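Putative uncharacterized protein (Legionella drancourtii, PDB 4JVS) probably acts, through this LepB-type GAP domain of a secreted Dot/Icm effector, as a GTPase-activating protein that speeds GTP hydrolysis by a host small GTPase. Local coordinates at residues I121-H124 with L125-D129; N68-L71 with N72-E76; F60-L63 with A64-F67; S155-A158 with K159-L163. All blocks are in the same frame, centred on the assembly; numbering follows the deposited sequence.

Interaction 1 of 4, residues I121-H124 with L125-D129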
ATOM      1  N   ILE A 121       9.885   5.101  -8.197  1.00 32.12           N
ATOM      2  CA  ILE A 121       8.963   5.361  -7.114  1.00 32.75           C
ATOM      3  C   ILE A 121       7.532   5.094  -7.592  1.00 36.31           C
ATOM      4  O   ILE A 121       6.797   4.314  -6.965  1.00 33.46           O
ATOM      5  CB  ILE A 121       9.124   6.809  -6.606  1.00 33.81           C
ATOM      6  CG1 ILE A 121      10.550   7.016  -6.075  1.00 35.12           C
ATOM      7  CG2 ILE A 121       8.103   7.121  -5.519  1.00 34.39           C
ATOM      8  CD1 ILE A 121      10.972   8.469  -5.908  1.00 33.91           C
ATOM      9  N   LEU A 122       7.154   5.713  -8.714  1.00 34.90           N
ATOM     10  CA  LEU A 122       5.831   5.504  -9.302  1.00 31.99           C
ATOM     11  C   LEU A 122       5.497   4.024  -9.499  1.00 33.87           C
ATOM     12  O   LEU A 122       4.423   3.565  -9.096  1.00 36.39           O
ATOM     13  CB  LEU A 122       5.718   6.219 -10.636  1.00 33.31           C
ATOM     14  CG  LEU A 122       4.349   6.088 -11.297  1.00 36.56           C
ATOM     15  CD1 LEU A 122       3.304   6.770 -10.417  1.00 35.21           C
ATOM     16  CD2 LEU A 122       4.356   6.656 -12.725  1.00 33.90           C
ATOM     17  N   ARG A 123       6.407   3.271 -10.057  1.00 33.70           N
ATOM     18  CA  ARG A 123       6.231   1.851 -10.170  1.00 36.09           C
ATOM     19  C   ARG A 123       6.122   1.153  -8.858  1.00 35.76           C
ATOM     20  O   ARG A 123       5.421   0.203  -8.732  1.00 35.74           O
ATOM     21  CB  ARG A 123       7.415   1.268 -10.884  1.00 35.16           C
ATOM     22  CG  ARG A 123       7.374   1.333 -12.341  1.00 37.59           C
ATOM     23  CD  ARG A 123       8.686   0.872 -12.811  1.00 39.47           C
ATOM     24  NE  ARG A 123       8.875   0.937 -14.244  1.00 42.95           N
ATOM     25  CZ  ARG A 123       9.738   1.741 -14.847  1.00 46.65           C
ATOM     26  NH1 ARG A 123       9.876   1.711 -16.143  1.00 45.77           N
ATOM     27  NH2 ARG A 123      10.474   2.570 -14.162  1.00 44.01           N
ATOM     28  N   HIS A 124       6.865   1.600  -7.880  1.00 32.62           N
ATOM     29  CA  HIS A 124       6.870   0.942  -6.582  1.00 31.05           C
ATOM     30  C   HIS A 124       5.556   1.085  -5.841  1.00 32.23           C
ATOM     31  O   HIS A 124       5.064   0.126  -5.237  1.00 33.62           O
ATOM     32  CB  HIS A 124       8.003   1.481  -5.714  1.00 32.87           C
ATOM     33  CG  HIS A 124       9.291   0.742  -5.883  1.00 34.26           C
ATOM     34  ND1 HIS A 124       9.347  -0.555  -6.344  1.00 36.01           N
ATOM     35  CD2 HIS A 124      10.573   1.120  -5.664  1.00 34.98           C
ATOM     36  CE1 HIS A 124      10.608  -0.944  -6.407  1.00 37.28           C
ATOM     37  NE2 HIS A 124      11.372   0.052  -5.997  1.00 37.17           N
ATOM     38  N   LEU A 125       5.000   2.290  -5.895  1.00 32.63           N
ATOM     39  CA  LEU A 125       3.822   2.649  -5.120  1.00 32.90           C
ATOM     40  C   LEU A 125       2.538   2.200  -5.784  1.00 35.55           C
ATOM     41  O   LEU A 125       1.452   2.444  -5.255  1.00 36.95           O
ATOM     42  CB  LEU A 125       3.759   4.162  -4.915  1.00 32.18           C
ATOM     43  CG  LEU A 125       4.871   4.711  -4.031  1.00 32.34           C
ATOM     44  CD1 LEU A 125       4.810   6.235  -3.923  1.00 32.49           C
ATOM     45  CD2 LEU A 125       4.781   4.050  -2.683  1.00 28.95           C
ATOM     46  N   SER A 126       2.649   1.555  -6.942  1.00 34.29           N
ATOM     47  CA  SER A 126       1.453   1.230  -7.705  1.00 34.56           C
ATOM     48  C   SER A 126       1.440  -0.139  -8.400  1.00 36.84           C
ATOM     49  O   SER A 126       0.431  -0.524  -8.983  1.00 38.94           O
ATOM     50  CB  SER A 126       1.163   2.352  -8.699  1.00 36.19           C
ATOM     51  OG  SER A 126       0.787   3.538  -8.006  1.00 38.03           O
ATOM     52  N   ILE A 127       2.541  -0.882  -8.324  1.00 35.72           N
ATOM     53  CA  ILE A 127       2.581  -2.216  -8.908  1.00 35.26           C
ATOM     54  C   ILE A 127       1.863  -3.254  -8.037  1.00 36.97           C
ATOM     55  O   ILE A 127       2.074  -3.332  -6.826  1.00 37.76           O
ATOM     56  CB  ILE A 127       4.026  -2.649  -9.271  1.00 35.29           C
ATOM     57  CG1 ILE A 127       4.389  -2.093 -10.652  1.00 38.24           C
ATOM     58  CG2 ILE A 127       4.164  -4.168  -9.286  1.00 33.66           C
ATOM     59  CD1 ILE A 127       5.759  -2.474 -11.137  1.00 39.85           C
ATOM     60  N   VAL A 128       0.992  -4.029  -8.670  1.00 36.96           N
ATOM     61  CA  VAL A 128       0.211  -5.036  -7.977  1.00 36.74           C
ATOM     62  C   VAL A 128       0.939  -6.366  -8.017  1.00 37.27           C
ATOM     63  O   VAL A 128       1.201  -6.904  -9.093  1.00 38.01           O
ATOM     64  CB  VAL A 128      -1.177  -5.218  -8.626  1.00 35.85           C
ATOM     65  CG1 VAL A 128      -2.066  -6.045  -7.736  1.00 35.79           C
ATOM     66  CG2 VAL A 128      -1.812  -3.873  -8.898  1.00 36.35           C
ATOM     67  N   ASP A 129       1.263  -6.891  -6.841  1.00 36.40           N
ATOM     68  CA  ASP A 129       1.947  -8.170  -6.722  1.00 36.56           C
ATOM     69  C   ASP A 129       1.054  -9.280  -7.240  1.00 37.35           C
ATOM     70  O   ASP A 129      -0.014  -9.533  -6.680  1.00 37.84           O
ATOM     71  CB  ASP A 129       2.296  -8.443  -5.258  1.00 40.33           C
ATOM     72  CG  ASP A 129       3.128  -9.696  -5.085  1.00 43.35           C
ATOM     73  OD1 ASP A 129       2.883 -10.454  -4.115  1.00 42.07           O
ATOM     74  OD2 ASP A 129       4.031  -9.912  -5.926  1.00 43.56           O
TER
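Ile121 and Leu125 lie side by side and point the same way at the end of helix 118-124, with Ile121 CG2 meeting Leu125 CD1 at 3.8 Å. With chi1 of Ile121 at -61°, CG1 lies beside the backbone N and the methyl CG2 is the branch anti to it, on the side where Leu125 arrives. Beneath the two side chains Leu125 N donates to Ile121 O at 2.9 Å, with a C=O...N angle of 171°; further on, Ile127 N makes a weak bond to Arg123 O at 3.1 Å. Ile127 follows that carbonyl with its side chain, CG1 lying 3.2 Å from Arg123 O and CD1 ending beside Arg123 CB at 4.1 Å. The extended chain of Arg123 runs on toward helix 60-80, where Asn72 and Glu76 take its guanidinium; the imidazole of His124 pairs instead with Glu252. The chemistry is thus divided: apolar branches and backbone bonds act locally, whereas the polar ends bond to other parts of the domain. Leu125 and Ser126 also pack on basic side chains of the other protein chain, and Leu125 lies about 9 Å by its side chain from the bound aluminum fluoride, which places this turn at the interface with the bound partner.

Interaction 2 of 4, residues N68-L71 with N72-E76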
ATOM      1  N   ASN A  68       0.567  -4.342 -14.618  1.00 37.74           N
ATOM      2  CA  ASN A  68       1.943  -3.983 -14.326  1.00 35.48           C
ATOM      3  C   ASN A  68       2.747  -3.692 -15.587  1.00 35.63           C
ATOM      4  O   ASN A  68       3.574  -2.797 -15.593  1.00 39.84           O
ATOM      5  CB  ASN A  68       2.610  -5.070 -13.485  1.00 36.39           C
ATOM      6  CG  ASN A  68       2.003  -5.191 -12.101  1.00 36.12           C
ATOM      7  OD1 ASN A  68       1.524  -4.210 -11.529  1.00 37.98           O
ATOM      8  ND2 ASN A  68       2.018  -6.397 -11.553  1.00 35.39           N
ATOM      9  N   ASP A  69       2.506  -4.441 -16.655  1.00 37.83           N
ATOM     10  CA  ASP A  69       3.183  -4.175 -17.924  1.00 39.10           C
ATOM     11  C   ASP A  69       2.831  -2.775 -18.403  1.00 37.78           C
ATOM     12  O   ASP A  69       3.695  -2.021 -18.855  1.00 36.66           O
ATOM     13  CB  ASP A  69       2.765  -5.184 -19.006  1.00 39.60           C
ATOM     14  CG  ASP A  69       3.272  -6.579 -18.738  1.00 46.53           C
ATOM     15  OD1 ASP A  69       4.109  -6.745 -17.818  1.00 47.20           O
ATOM     16  OD2 ASP A  69       2.837  -7.509 -19.461  1.00 52.94           O
ATOM     17  N   TYR A  70       1.561  -2.419 -18.302  1.00 37.36           N
ATOM     18  CA  TYR A  70       1.081  -1.120 -18.740  1.00 36.74           C
ATOM     19  C   TYR A  70       1.660   0.004 -17.923  1.00 37.59           C
ATOM     20  O   TYR A  70       2.110   0.972 -18.461  1.00 38.65           O
ATOM     21  CB  TYR A  70      -0.443  -1.051 -18.733  1.00 34.80           C
ATOM     22  CG  TYR A  70      -0.998   0.291 -19.077  1.00 37.54           C
ATOM     23  CD1 TYR A  70      -0.797   0.824 -20.293  1.00 39.52           C
ATOM     24  CD2 TYR A  70      -1.728   1.010 -18.183  1.00 38.21           C
ATOM     25  CE1 TYR A  70      -1.274   2.011 -20.602  1.00 42.74           C
ATOM     26  CE2 TYR A  70      -2.205   2.206 -18.496  1.00 38.68           C
ATOM     27  CZ  TYR A  70      -1.972   2.702 -19.704  1.00 42.10           C
ATOM     28  OH  TYR A  70      -2.434   3.911 -20.070  1.00 44.96           O
ATOM     29  N   LEU A  71       1.628  -0.142 -16.611  1.00 37.00           N
ATOM     30  CA  LEU A  71       2.280   0.780 -15.695  1.00 34.00           C
ATOM     31  C   LEU A  71       3.735   0.971 -16.074  1.00 36.53           C
ATOM     32  O   LEU A  71       4.235   2.094 -16.095  1.00 39.06           O
ATOM     33  CB  LEU A  71       2.223   0.230 -14.273  1.00 35.03           C
ATOM     34  CG  LEU A  71       1.978   1.223 -13.135  1.00 35.95           C
ATOM     35  CD1 LEU A  71       2.691   0.760 -11.876  1.00 35.27           C
ATOM     36  CD2 LEU A  71       2.407   2.635 -13.507  1.00 34.08           C
ATOM     37  N   ASN A  72       4.414  -0.133 -16.354  1.00 36.37           N
ATOM     38  CA  ASN A  72       5.804  -0.085 -16.790  1.00 39.37           C
ATOM     39  C   ASN A  72       6.000   0.741 -18.074  1.00 39.08           C
ATOM     40  O   ASN A  72       6.910   1.578 -18.146  1.00 40.89           O
ATOM     41  CB  ASN A  72       6.375  -1.503 -16.904  1.00 38.81           C
ATOM     42  CG  ASN A  72       6.653  -2.130 -15.536  1.00 43.36           C
ATOM     43  OD1 ASN A  72       7.164  -1.465 -14.632  1.00 46.66           O
ATOM     44  ND2 ASN A  72       6.314  -3.409 -15.378  1.00 42.39           N
ATOM     45  N   THR A  73       5.135   0.526 -19.061  1.00 35.08           N
ATOM     46  CA  THR A  73       5.135   1.318 -20.290  1.00 37.77           C
ATOM     47  C   THR A  73       4.934   2.813 -20.011  1.00 40.22           C
ATOM     48  O   THR A  73       5.604   3.667 -20.598  1.00 38.81           O
ATOM     49  CB  THR A  73       4.013   0.862 -21.237  1.00 36.64           C
ATOM     50  OG1 THR A  73       4.163  -0.527 -21.514  1.00 37.81           O
ATOM     51  CG2 THR A  73       4.076   1.621 -22.542  1.00 43.64           C
ATOM     52  N   VAL A  74       3.991   3.122 -19.129  1.00 38.47           N
ATOM     53  CA  VAL A  74       3.724   4.500 -18.749  1.00 38.30           C
ATOM     54  C   VAL A  74       4.914   5.100 -17.990  1.00 42.30           C
ATOM     55  O   VAL A  74       5.419   6.169 -18.355  1.00 42.58           O
ATOM     56  CB  VAL A  74       2.451   4.606 -17.887  1.00 35.83           C
ATOM     57  CG1 VAL A  74       2.183   6.053 -17.517  1.00 37.64           C
ATOM     58  CG2 VAL A  74       1.267   4.019 -18.616  1.00 35.86           C
ATOM     59  N   ALA A  75       5.361   4.414 -16.940  1.00 39.12           N
ATOM     60  CA  ALA A  75       6.508   4.874 -16.164  1.00 36.47           C
ATOM     61  C   ALA A  75       7.750   5.033 -17.035  1.00 38.03           C
ATOM     62  O   ALA A  75       8.527   5.964 -16.835  1.00 38.49           O
ATOM     63  CB  ALA A  75       6.791   3.913 -15.007  1.00 37.16           C
ATOM     64  N   GLU A  76       7.935   4.142 -18.006  1.00 38.99           N
ATOM     65  CA  GLU A  76       9.039   4.298 -18.958  1.00 41.58           C
ATOM     66  C   GLU A  76       8.860   5.535 -19.841  1.00 42.71           C
ATOM     67  O   GLU A  76       9.801   6.290 -20.075  1.00 44.40           O
ATOM     68  CB  GLU A  76       9.243   3.028 -19.793  1.00 39.32           C
ATOM     69  CG  GLU A  76      10.500   3.051 -20.653  1.00 45.08           C
ATOM     70  CD  GLU A  76      11.794   3.082 -19.834  1.00 56.81           C
ATOM     71  OE1 GLU A  76      11.749   2.865 -18.600  1.00 55.60           O
ATOM     72  OE2 GLU A  76      12.870   3.307 -20.432  1.00 58.85           O
TER
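The phenol ring of Tyr70 carries the methyl group CG2 of Val74 over one face, a CH-pi contact in which CG2 lies 3.8 Å from the ring centroid and 17° off the ring normal. Two rotamers make this possible. Tyr70 sends CG opposite its own N (chi1 176°), whereas Val74 keeps CG1 in that place (chi1 -179°) and so turns CG2 back over the preceding turn; the same methyl also comes to 3.2 Å from Tyr70 O. The hydroxyl of Tyr70 is hydrogen-bonded to Lys206 NZ.

Thr73 folds in the other sense. Its OG1 sits beside the backbone N and donates to Asp69 O at 3.1 Å, from above the carbonyl plane, while Thr73 N donates to the same oxygen at 2.9 Å. The carboxamide of Asn72 lies back along the helix, with CG 3.2 Å from Asn68 O and Arg123 as the partner of OD1. Asn68 is likewise engaged by its ND2 with the carbonyl of Val128.

This is the middle of helix 60-80 in the LepB GAP N-terminal subdomain, with Tyr70 and Val74 on the side packed against Leu163 and Met160 of helix 156-177. It shows three uses of a side chain: a methyl pressed on an aromatic face, a hydroxyl doubling the hold on a main-chain carbonyl, and amides spent on bonds to the neighbouring helix end and loop. Asp69 O, gripped by two donors, is probably well satisfied.

Interaction 3 of 4, residues F60-L63 with A64-F67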
ATOM      1  N   PHE A  60      -6.487 -13.477 -11.699  1.00 40.85           N
ATOM      2  CA  PHE A  60      -6.042 -12.249 -11.061  1.00 40.29           C
ATOM      3  C   PHE A  60      -4.531 -12.016 -11.125  1.00 41.40           C
ATOM      4  O   PHE A  60      -4.092 -10.877 -11.309  1.00 41.25           O
ATOM      5  CB  PHE A  60      -6.606 -12.134  -9.647  1.00 37.39           C
ATOM      6  CG  PHE A  60      -8.069 -11.825  -9.624  1.00 40.81           C
ATOM      7  CD1 PHE A  60      -8.520 -10.552  -9.911  1.00 45.39           C
ATOM      8  CD2 PHE A  60      -8.995 -12.805  -9.357  1.00 41.54           C
ATOM      9  CE1 PHE A  60      -9.876 -10.266  -9.908  1.00 43.79           C
ATOM     10  CE2 PHE A  60     -10.342 -12.524  -9.356  1.00 40.84           C
ATOM     11  CZ  PHE A  60     -10.783 -11.258  -9.637  1.00 42.00           C
ATOM     12  N   GLY A  61      -3.751 -13.089 -11.016  1.00 40.42           N
ATOM     13  CA  GLY A  61      -2.317 -13.034 -11.264  1.00 40.20           C
ATOM     14  C   GLY A  61      -1.957 -12.538 -12.663  1.00 43.11           C
ATOM     15  O   GLY A  61      -1.054 -11.708 -12.825  1.00 45.21           O
ATOM     16  N   GLN A  62      -2.659 -13.027 -13.683  1.00 42.41           N
ATOM     17  CA  GLN A  62      -2.416 -12.544 -15.044  1.00 42.66           C
ATOM     18  C   GLN A  62      -2.936 -11.116 -15.234  1.00 41.52           C
ATOM     19  O   GLN A  62      -2.369 -10.340 -15.998  1.00 39.36           O
ATOM     20  CB  GLN A  62      -3.036 -13.477 -16.094  1.00 46.30           C
ATOM     21  CG  GLN A  62      -2.685 -14.962 -15.933  1.00 50.12           C
ATOM     22  CD  GLN A  62      -1.228 -15.293 -16.231  1.00 53.32           C
ATOM     23  OE1 GLN A  62      -0.729 -15.039 -17.333  1.00 52.86           O
ATOM     24  NE2 GLN A  62      -0.541 -15.884 -15.249  1.00 50.32           N
ATOM     25  N   LEU A  63      -4.019 -10.769 -14.543  1.00 40.63           N
ATOM     26  CA  LEU A  63      -4.561  -9.429 -14.650  1.00 37.65           C
ATOM     27  C   LEU A  63      -3.549  -8.456 -14.069  1.00 40.11           C
ATOM     28  O   LEU A  63      -3.341  -7.370 -14.611  1.00 38.36           O
ATOM     29  CB  LEU A  63      -5.883  -9.316 -13.902  1.00 41.11           C
ATOM     30  CG  LEU A  63      -6.994  -8.485 -14.561  1.00 37.88           C
ATOM     31  CD1 LEU A  63      -8.026  -8.051 -13.536  1.00 37.03           C
ATOM     32  CD2 LEU A  63      -6.424  -7.300 -15.268  1.00 36.33           C
ATOM     33  N   ALA A  64      -2.915  -8.857 -12.968  1.00 39.74           N
ATOM     34  CA  ALA A  64      -1.895  -8.026 -12.343  1.00 37.98           C
ATOM     35  C   ALA A  64      -0.644  -7.853 -13.221  1.00 38.61           C
ATOM     36  O   ALA A  64      -0.154  -6.732 -13.368  1.00 38.36           O
ATOM     37  CB  ALA A  64      -1.535  -8.557 -10.964  1.00 37.94           C
ATOM     38  N   LYS A  65      -0.129  -8.933 -13.809  1.00 36.93           N
ATOM     39  CA  LYS A  65       0.983  -8.794 -14.761  1.00 38.25           C
ATOM     40  C   LYS A  65       0.602  -7.833 -15.880  1.00 38.44           C
ATOM     41  O   LYS A  65       1.379  -6.967 -16.268  1.00 39.45           O
ATOM     42  CB  LYS A  65       1.408 -10.142 -15.356  1.00 37.13           C
ATOM     43  CG  LYS A  65       1.870 -11.166 -14.310  1.00 42.34           C
ATOM     44  CD  LYS A  65       1.660 -12.624 -14.772  1.00 45.35           C
ATOM     45  CE  LYS A  65       1.959 -13.641 -13.654  1.00 47.40           C
ATOM     46  NZ  LYS A  65       3.405 -13.689 -13.238  1.00 48.68           N
ATOM     47  N   CYS A  66      -0.620  -7.981 -16.366  1.00 38.46           N
ATOM     48  CA  CYS A  66      -1.136  -7.190 -17.471  1.00 39.01           C
ATOM     49  C   CYS A  66      -1.178  -5.698 -17.124  1.00 39.00           C
ATOM     50  O   CYS A  66      -0.766  -4.844 -17.919  1.00 39.12           O
ATOM     51  CB  CYS A  66      -2.528  -7.705 -17.840  1.00 38.52           C
ATOM     52  SG  CYS A  66      -3.268  -6.993 -19.314  1.00 40.34           S
ATOM     53  N   PHE A  67      -1.671  -5.381 -15.934  1.00 37.74           N
ATOM     54  CA  PHE A  67      -1.676  -3.996 -15.484  1.00 37.66           C
ATOM     55  C   PHE A  67      -0.253  -3.491 -15.226  1.00 38.37           C
ATOM     56  O   PHE A  67       0.094  -2.353 -15.565  1.00 36.21           O
ATOM     57  CB  PHE A  67      -2.524  -3.831 -14.225  1.00 33.97           C
ATOM     58  CG  PHE A  67      -2.247  -2.563 -13.493  1.00 34.08           C
ATOM     59  CD1 PHE A  67      -2.734  -1.363 -13.969  1.00 33.82           C
ATOM     60  CD2 PHE A  67      -1.485  -2.567 -12.334  1.00 33.30           C
ATOM     61  CE1 PHE A  67      -2.477  -0.194 -13.307  1.00 34.34           C
ATOM     62  CE2 PHE A  67      -1.228  -1.407 -11.666  1.00 33.18           C
ATOM     63  CZ  PHE A  67      -1.724  -0.212 -12.153  1.00 34.99           C
TER
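Lys65 lays its aliphatic chain back over the carbonyl of Gly61, CG standing 3.3 Å from Gly61 O, and then passes the amide of Gln62. Where the two long side chains cross, Gln62 NE2 is 3.7 Å from Lys65 CE, a contact of van der Waals kind on the solvent side of the helix. Gln62 reaches it by a bend at chi2 (-69°), while Lys65 stays stretched until its last torsion turns NZ aside. Gly61, without a side chain, adds just its backbone to this flank.

Backbone bonds are common to both flanks: Ala64 N donates to Phe60 O at 2.9 Å, Lys65 N to Gly61 O at 3.1 Å, Cys66 N to Gln62 O at 3.0 Å and Phe67 N to Leu63 O at 2.9 Å. What sets the packed side apart is its side chains. Leu63 meets Ile171 and Leu174 of helix 156-177 as well as Phe34 of helix 34-45; Phe60 also lies on Leu174, and the ring of Phe67 forms an edge-to-face pair with Phe34. Cys66, its sulfur opposite the backbone N, packs on helix 34-45 too.

Two long polar chains on the exposed flank, with leucine, alanine and aromatic residues on the other, make this the opening of an amphipathic alpha-helix, here the first two turns of helix 60-80 in the largely helical N-terminal subdomain of the LepB GAP domain.

Interaction 4 of 4, residues S155-A158 with K159-L163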
ATOM      1  N   SER A 155      -0.333  17.985 -10.941  1.00 45.80           N
ATOM      2  CA  SER A 155       0.990  17.617 -11.420  1.00 44.94           C
ATOM      3  C   SER A 155       0.936  16.342 -12.242  1.00 43.25           C
ATOM      4  O   SER A 155       0.056  15.502 -12.029  1.00 41.88           O
ATOM      5  CB  SER A 155       1.929  17.409 -10.236  1.00 42.23           C
ATOM      6  OG  SER A 155       1.333  16.539  -9.296  1.00 42.30           O
ATOM      7  N   PRO A 156       1.884  16.192 -13.179  1.00 39.05           N
ATOM      8  CA  PRO A 156       1.957  14.967 -13.973  1.00 40.22           C
ATOM      9  C   PRO A 156       1.991  13.769 -13.038  1.00 40.63           C
ATOM     10  O   PRO A 156       1.254  12.818 -13.275  1.00 39.55           O
ATOM     11  CB  PRO A 156       3.290  15.115 -14.711  1.00 38.75           C
ATOM     12  CG  PRO A 156       3.505  16.576 -14.780  1.00 37.38           C
ATOM     13  CD  PRO A 156       2.994  17.105 -13.488  1.00 38.51           C
ATOM     14  N   TRP A 157       2.804  13.849 -11.982  1.00 41.01           N
ATOM     15  CA  TRP A 157       2.877  12.809 -10.955  1.00 39.13           C
ATOM     16  C   TRP A 157       1.507  12.423 -10.423  1.00 40.08           C
ATOM     17  O   TRP A 157       1.161  11.243 -10.379  1.00 39.81           O
ATOM     18  CB  TRP A 157       3.748  13.247  -9.773  1.00 39.14           C
ATOM     19  CG  TRP A 157       3.720  12.259  -8.661  1.00 38.05           C
ATOM     20  CD1 TRP A 157       2.937  12.300  -7.544  1.00 40.60           C
ATOM     21  CD2 TRP A 157       4.489  11.051  -8.569  1.00 38.36           C
ATOM     22  NE1 TRP A 157       3.176  11.195  -6.756  1.00 42.76           N
ATOM     23  CE2 TRP A 157       4.125  10.415  -7.364  1.00 40.77           C
ATOM     24  CE3 TRP A 157       5.449  10.448  -9.386  1.00 35.97           C
ATOM     25  CZ2 TRP A 157       4.690   9.209  -6.958  1.00 39.00           C
ATOM     26  CZ3 TRP A 157       6.011   9.260  -8.980  1.00 37.30           C
ATOM     27  CH2 TRP A 157       5.630   8.649  -7.776  1.00 38.85           C
ATOM     28  N   ALA A 158       0.728  13.421 -10.019  1.00 40.58           N
ATOM     29  CA  ALA A 158      -0.589  13.164  -9.457  1.00 41.04           C
ATOM     30  C   ALA A 158      -1.493  12.481 -10.469  1.00 43.08           C
ATOM     31  O   ALA A 158      -2.334  11.669 -10.093  1.00 43.67           O
ATOM     32  CB  ALA A 158      -1.221  14.449  -8.973  1.00 46.49           C
ATOM     33  N   LYS A 159      -1.309  12.801 -11.749  1.00 41.49           N
ATOM     34  CA  LYS A 159      -2.125  12.205 -12.801  1.00 40.97           C
ATOM     35  C   LYS A 159      -1.763  10.745 -13.056  1.00 40.91           C
ATOM     36  O   LYS A 159      -2.644   9.910 -13.270  1.00 40.89           O
ATOM     37  CB  LYS A 159      -2.045  13.033 -14.091  1.00 40.84           C
ATOM     38  CG  LYS A 159      -2.812  14.353 -13.997  1.00 47.36           C
ATOM     39  CD  LYS A 159      -2.565  15.281 -15.182  1.00 49.43           C
ATOM     40  CE  LYS A 159      -3.273  16.624 -15.001  1.00 47.85           C
ATOM     41  NZ  LYS A 159      -3.066  17.521 -16.173  1.00 51.76           N
ATOM     42  N   MET A 160      -0.463  10.450 -13.020  1.00 40.90           N
ATOM     43  CA  MET A 160       0.053   9.106 -13.257  1.00 38.95           C
ATOM     44  C   MET A 160      -0.343   8.191 -12.120  1.00 39.98           C
ATOM     45  O   MET A 160      -0.755   7.051 -12.336  1.00 41.23           O
ATOM     46  CB  MET A 160       1.572   9.136 -13.336  1.00 39.54           C
ATOM     47  CG  MET A 160       2.106  10.041 -14.417  1.00 43.59           C
ATOM     48  SD  MET A 160       1.692   9.453 -16.063  1.00 43.39           S
ATOM     49  CE  MET A 160       1.900  10.977 -16.983  1.00 42.90           C
ATOM     50  N   GLN A 161      -0.201   8.697 -10.904  1.00 38.75           N
ATOM     51  CA  GLN A 161      -0.531   7.936  -9.712  1.00 38.71           C
ATOM     52  C   GLN A 161      -2.033   7.657  -9.666  1.00 39.59           C
ATOM     53  O   GLN A 161      -2.487   6.650  -9.120  1.00 40.87           O
ATOM     54  CB  GLN A 161      -0.068   8.712  -8.480  1.00 38.57           C
ATOM     55  CG  GLN A 161      -0.389   8.078  -7.162  1.00 38.75           C
ATOM     56  CD  GLN A 161       0.829   7.946  -6.288  1.00 42.36           C
ATOM     57  OE1 GLN A 161       1.770   7.237  -6.636  1.00 47.03           O
ATOM     58  NE2 GLN A 161       0.825   8.630  -5.142  1.00 42.86           N
ATOM     59  N   ARG A 162      -2.784   8.499 -10.309  1.00 39.44           N
ATOM     60  CA  ARG A 162      -4.208   8.458 -10.244  1.00 41.49           C
ATOM     61  C   ARG A 162      -4.712   7.456 -11.221  1.00 40.00           C
ATOM     62  O   ARG A 162      -5.679   6.796 -10.976  1.00 41.25           O
ATOM     63  CB  ARG A 162      -4.683   9.849 -10.596  1.00 43.02           C
ATOM     64  CG  ARG A 162      -6.068  10.195 -10.356  1.00 46.36           C
ATOM     65  CD  ARG A 162      -6.233  11.612 -10.716  1.00 50.37           C
ATOM     66  NE  ARG A 162      -5.844  12.451  -9.602  1.00 57.19           N
ATOM     67  CZ  ARG A 162      -5.458  13.709  -9.699  1.00 54.38           C
ATOM     68  NH1 ARG A 162      -5.381  14.285 -10.869  1.00 50.23           N
ATOM     69  NH2 ARG A 162      -5.131  14.372  -8.615  1.00 52.90           N
ATOM     70  N   LEU A 163      -4.053   7.374 -12.354  1.00 37.83           N
ATOM     71  CA  LEU A 163      -4.314   6.347 -13.357  1.00 39.15           C
ATOM     72  C   LEU A 163      -3.903   4.987 -12.806  1.00 36.40           C
ATOM     73  O   LEU A 163      -4.549   3.968 -13.037  1.00 33.02           O
ATOM     74  CB  LEU A 163      -3.508   6.650 -14.628  1.00 40.34           C
ATOM     75  CG  LEU A 163      -3.422   5.554 -15.696  1.00 41.05           C
ATOM     76  CD1 LEU A 163      -4.730   5.423 -16.460  1.00 37.98           C
ATOM     77  CD2 LEU A 163      -2.246   5.777 -16.647  1.00 40.28           C
TER
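Helix 156-177 begins here with Ser155 as its N-cap: Ser155 OG accepts from Ala158 N at 3.3 Å, and regular bonds follow, among them Met160 N to Pro156 O at 2.9 Å and Gln161 N to Trp157 O at 2.9 Å. The same hydroxyl is also hydrogen-bonded to Phe152 O. On one flank the indole of Trp157 and the carboxamide of Gln161 stand with their planes 62° apart, Gln161 OE1 approaching Trp157 CZ2 obliquely at 3.5 Å. Gln161 comes there by a bend at chi2 (127°), and its NE2 is held by Ser145. Arg162 goes the other way round: a turn at chi3 (-84°) folds the chain back, so that Ala158 O lies over one face of the guanidinium, 3.6 Å above its plane and off toward the rim of the group, while NH2 binds the carbonyl of Pro153 just ahead of the helix. Met160, also bent at chi2, rests CG on Pro156 O at 3.1 Å. Trp157 and Gln161 pack on helix 142-151 and, together with Met160, on Leu122 of helix 118-124. Lys159, Arg162 and Leu163 lie against helix 193-214, and Met160 and Leu163 also touch Val74 and Tyr70 of helix 60-80.

Overall arrangement
Interactions 2 and 3 are successive stretches of helix 60-80, their centres 13 Å apart, and interaction 1 contacts both: besides the polar links through Asn68 and Asn72, Ile127 CG1 packs on Leu71 CD1 at 3.5 Å and Val128 CG2 on Phe67 CD2 at 3.7 Å. Interaction 4 packs on helix 118-124, Ile121 CG2 touching Trp157 CH2 at 3.7 Å, and reaches interaction 2 through Val74 CG1 and Met160 SD, also 3.7 Å apart. Interactions 3 and 4 do not touch. By the distances known, interaction 1 comes closest to the bound ligands: the side chain of Leu125 is about 12 Å from GDP and nearer still to the aluminum fluoride, from which that of Gln161 is about 13 Å.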